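Side-chain contact in glutathione S-transferase (Ceriporiopsis subvermispora, PDB 6J3E), which probably transfers glutathione to small electrophilic compounds, as a serine-type glutathione S-transferase of a wood-rotting fungus: residues I130-T135 / E161-P166. Numbering follows the deposited sequence.
Sequences IMLPAT and EDWAPP. With EDO (1,2-ethanediol), chain F.
The indole of W163 meets P133 and L132 with the six-membered half of its ring system, both neighbours coming at it obliquely. P133 approaches with its ring methylenes, CG standing 3.7 Å from W163 CE3 and CD almost as near to the same carbon. L132 arrives at the next ring atom, its CB 3.8 Å from W163 CZ3 and its CD1 only slightly farther; leucine suits the spot because its branched chain can serve W163 and R151 together. With CG anti to its own carbonyl carbon (chi1 -79°) and the ring turned by chi2 of 22°, W163 presents CE3 and CZ3 to the helix, while NE1 bonds to the carbonyl oxygen of V158. Tryptophan is broad enough to span both neighbours, and that bond satisfies its polar atom and helps fix the rotation of the ring. Proline suits its place because its compact ring offers methylenes to the aromatic surface and its nitrogen has no hydrogen to give to the preceding turn, where the helix is kinked.

Beside this aromatic patch, I130 CG1 packs 4.0 Å from A164 CB; the small methyl lets the loop pass close to the helix, and the branched isoleucine also packs on helix 169-189. Between P133 and the loop backbone sits a 1,2-ethanediol, probably from the crystallisation liquor. Its O1 accepts a nearly straight hydrogen bond from A164 N (3.0 Å, 162°), while its C1 lies 3.6 Å from P133 CB. The diol is also hydrogen-bonded to L160 O.

R151 binds glutathione in this enzyme, although none is bound to this chain; through L132 the apolar patch therefore adjoins the substrate site. The contact joins the C-terminal part of helix 109-136 to the loop between helices 141-153 and 169-189, a helix-to-loop packing within the all-helical C-terminal domain of the glutathione S-transferase fold.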
ATOM      1  N   ILE A 130      13.612  14.520   8.326  1.00 52.01           N
ATOM      2  CA  ILE A 130      13.783  14.857   9.735  1.00 46.41           C
ATOM      3  C   ILE A 130      14.559  13.784  10.470  1.00 52.15           C
ATOM      4  O   ILE A 130      15.410  14.089  11.313  1.00 55.47           O
ATOM      5  CB  ILE A 130      12.410  15.096  10.384  1.00 50.50           C
ATOM      6  CG1 ILE A 130      11.871  16.473   9.969  1.00 53.16           C
ATOM      7  CG2 ILE A 130      12.494  14.924  11.914  1.00 49.47           C
ATOM      8  CD1 ILE A 130      10.389  16.632  10.144  1.00 50.98           C
ATOM      9  N   MET A 131      14.302  12.520  10.145  1.00 45.22           N
ATOM     10  CA  MET A 131      14.789  11.443  10.989  1.00 52.96           C
ATOM     11  C   MET A 131      16.205  10.986  10.639  1.00 53.21           C
ATOM     12  O   MET A 131      16.968  10.632  11.539  1.00 52.67           O
ATOM     13  CB  MET A 131      13.815  10.263  10.924  1.00 52.80           C
ATOM     14  CG  MET A 131      12.489  10.504  11.642  1.00 49.36           C
ATOM     15  SD  MET A 131      12.716  11.039  13.360  1.00 49.01           S
ATOM     16  CE  MET A 131      13.754   9.705  14.015  1.00 47.52           C
ATOM     17  N   LEU A 132      16.590  10.984   9.368  1.00 52.47           N
ATOM     18  CA  LEU A 132      17.948  10.558   9.034  1.00 47.15           C
ATOM     19  C   LEU A 132      19.006  11.482   9.623  1.00 54.48           C
ATOM     20  O   LEU A 132      19.992  10.971  10.186  1.00 52.59           O
ATOM     21  CB  LEU A 132      18.105  10.420   7.517  1.00 42.54           C
ATOM     22  CG  LEU A 132      17.214   9.399   6.811  1.00 52.75           C
ATOM     23  CD1 LEU A 132      17.748   9.049   5.430  1.00 51.43           C
ATOM     24  CD2 LEU A 132      17.032   8.161   7.647  1.00 45.19           C
ATOM     25  N   PRO A 133      18.888  12.815   9.545  1.00 49.97           N
ATOM     26  CA  PRO A 133      19.859  13.651  10.264  1.00 51.12           C
ATOM     27  C   PRO A 133      19.833  13.405  11.758  1.00 52.56           C
ATOM     28  O   PRO A 133      20.887  13.328  12.397  1.00 54.70           O
ATOM     29  CB  PRO A 133      19.418  15.077   9.918  1.00 49.72           C
ATOM     30  CG  PRO A 133      18.643  14.935   8.660  1.00 51.44           C
ATOM     31  CD  PRO A 133      17.943  13.631   8.766  1.00 52.19           C
ATOM     32  N   ALA A 134      18.645  13.281  12.341  1.00 49.15           N
ATOM     33  CA  ALA A 134      18.574  12.977  13.760  1.00 49.90           C
ATOM     34  C   ALA A 134      19.315  11.682  14.088  1.00 53.24           C
ATOM     35  O   ALA A 134      20.034  11.613  15.092  1.00 50.74           O
ATOM     36  CB  ALA A 134      17.114  12.896  14.204  1.00 54.24           C
ATOM     37  N   THR A 135      19.163  10.633  13.264  1.00 51.44           N
ATOM     38  CA  THR A 135      19.849   9.412  13.667  1.00 55.03           C
ATOM     39  C   THR A 135      21.339   9.490  13.410  1.00 51.31           C
ATOM     40  O   THR A 135      22.100   8.751  14.045  1.00 49.02           O
ATOM     41  CB  THR A 135      19.288   8.155  12.989  1.00 58.31           C
ATOM     42  OG1 THR A 135      19.986   7.884  11.764  1.00 59.83           O
ATOM     43  CG2 THR A 135      17.853   8.297  12.727  1.00 51.79           C
ATOM     44  N   GLU A 161      22.331  19.018   7.975  1.00 60.76           N
ATOM     45  CA  GLU A 161      21.761  20.076   8.806  1.00 55.26           C
ATOM     46  C   GLU A 161      20.854  21.016   8.023  1.00 54.02           C
ATOM     47  O   GLU A 161      20.066  21.744   8.637  1.00 60.33           O
ATOM     48  CB  GLU A 161      22.887  20.851   9.492  1.00 48.92           C
ATOM     49  CG  GLU A 161      23.652  20.041  10.561  1.00 56.11           C
ATOM     50  CD  GLU A 161      24.577  18.944   9.996  1.00 60.03           C
ATOM     51  OE1 GLU A 161      24.833  17.954  10.721  1.00 58.01           O
ATOM     52  OE2 GLU A 161      25.051  19.070   8.840  1.00 62.18           O
ATOM     53  N   ASP A 162      20.926  20.999   6.691  1.00 55.70           N
ATOM     54  CA  ASP A 162      20.061  21.797   5.826  1.00 58.19           C
ATOM     55  C   ASP A 162      18.845  21.024   5.291  1.00 50.09           C
ATOM     56  O   ASP A 162      18.055  21.586   4.527  1.00 52.53           O
ATOM     57  CB  ASP A 162      20.882  22.353   4.647  1.00 53.91           C
ATOM     58  CG  ASP A 162      22.086  23.182   5.095  1.00 60.19           C
ATOM     59  OD1 ASP A 162      21.953  23.978   6.046  1.00 63.28           O
ATOM     60  OD2 ASP A 162      23.175  23.037   4.493  1.00 63.57           O
ATOM     61  N   TRP A 163      18.685  19.751   5.651  1.00 51.08           N
ATOM     62  CA  TRP A 163      17.589  18.957   5.098  1.00 55.77           C
ATOM     63  C   TRP A 163      16.235  19.492   5.560  1.00 55.61           C
ATOM     64  O   TRP A 163      15.350  19.771   4.742  1.00 59.22           O
ATOM     65  CB  TRP A 163      17.741  17.497   5.508  1.00 53.43           C
ATOM     66  CG  TRP A 163      18.735  16.724   4.720  1.00 58.71           C
ATOM     67  CD1 TRP A 163      19.785  17.220   3.988  1.00 59.38           C
ATOM     68  CD2 TRP A 163      18.775  15.299   4.564  1.00 56.82           C
ATOM     69  NE1 TRP A 163      20.483  16.184   3.397  1.00 54.67           N
ATOM     70  CE2 TRP A 163      19.884  14.997   3.733  1.00 58.62           C
ATOM     71  CE3 TRP A 163      17.990  14.251   5.054  1.00 53.91           C
ATOM     72  CZ2 TRP A 163      20.216  13.691   3.377  1.00 54.80           C
ATOM     73  CZ3 TRP A 163      18.325  12.954   4.705  1.00 58.90           C
ATOM     74  CH2 TRP A 163      19.429  12.683   3.878  1.00 58.41           C
ATOM     75  N   ALA A 164      16.063  19.629   6.875  1.00 51.37           N
ATOM     76  CA  ALA A 164      14.842  20.165   7.471  1.00 48.86           C
ATOM     77  C   ALA A 164      15.209  20.837   8.789  1.00 44.95           C
ATOM     78  O   ALA A 164      14.854  20.361   9.872  1.00 42.99           O
ATOM     79  CB  ALA A 164      13.814  19.054   7.682  1.00 52.50           C
ATOM     80  N   PRO A 165      15.936  21.957   8.732  1.00 49.05           N
ATOM     81  CA  PRO A 165      16.480  22.539   9.962  1.00 50.53           C
ATOM     82  C   PRO A 165      15.377  23.079  10.856  1.00 50.17           C
ATOM     83  O   PRO A 165      14.327  23.542  10.368  1.00 46.21           O
ATOM     84  CB  PRO A 165      17.391  23.671   9.451  1.00 48.31           C
ATOM     85  CG  PRO A 165      16.839  24.044   8.132  1.00 46.42           C
ATOM     86  CD  PRO A 165      16.248  22.776   7.544  1.00 52.76           C
ATOM     87  N   PRO A 166      15.576  23.057  12.171  1.00 47.94           N
ATOM     88  CA  PRO A 166      14.532  23.539  13.086  1.00 50.99           C
ATOM     89  C   PRO A 166      14.104  24.966  12.768  1.00 47.65           C
ATOM     90  O   PRO A 166      14.897  25.797  12.323  1.00 49.59           O
ATOM     91  CB  PRO A 166      15.200  23.450  14.463  1.00 49.12           C
ATOM     92  CG  PRO A 166      16.248  22.430  14.292  1.00 50.35           C
ATOM     93  CD  PRO A 166      16.763  22.584  12.890  1.00 44.48           C
TER
HETATM   94  C1  EDO F 304      17.591  18.205  10.170  1.00 60.75           C
HETATM   95  O1  EDO F 304      17.972  19.115   9.123  1.00 55.40           O
HETATM   96  C2  EDO F 304      17.782  18.854  11.545  1.00 60.16           C
HETATM   97  O2  EDO F 304      19.162  19.158  11.767  1.00 59.50           O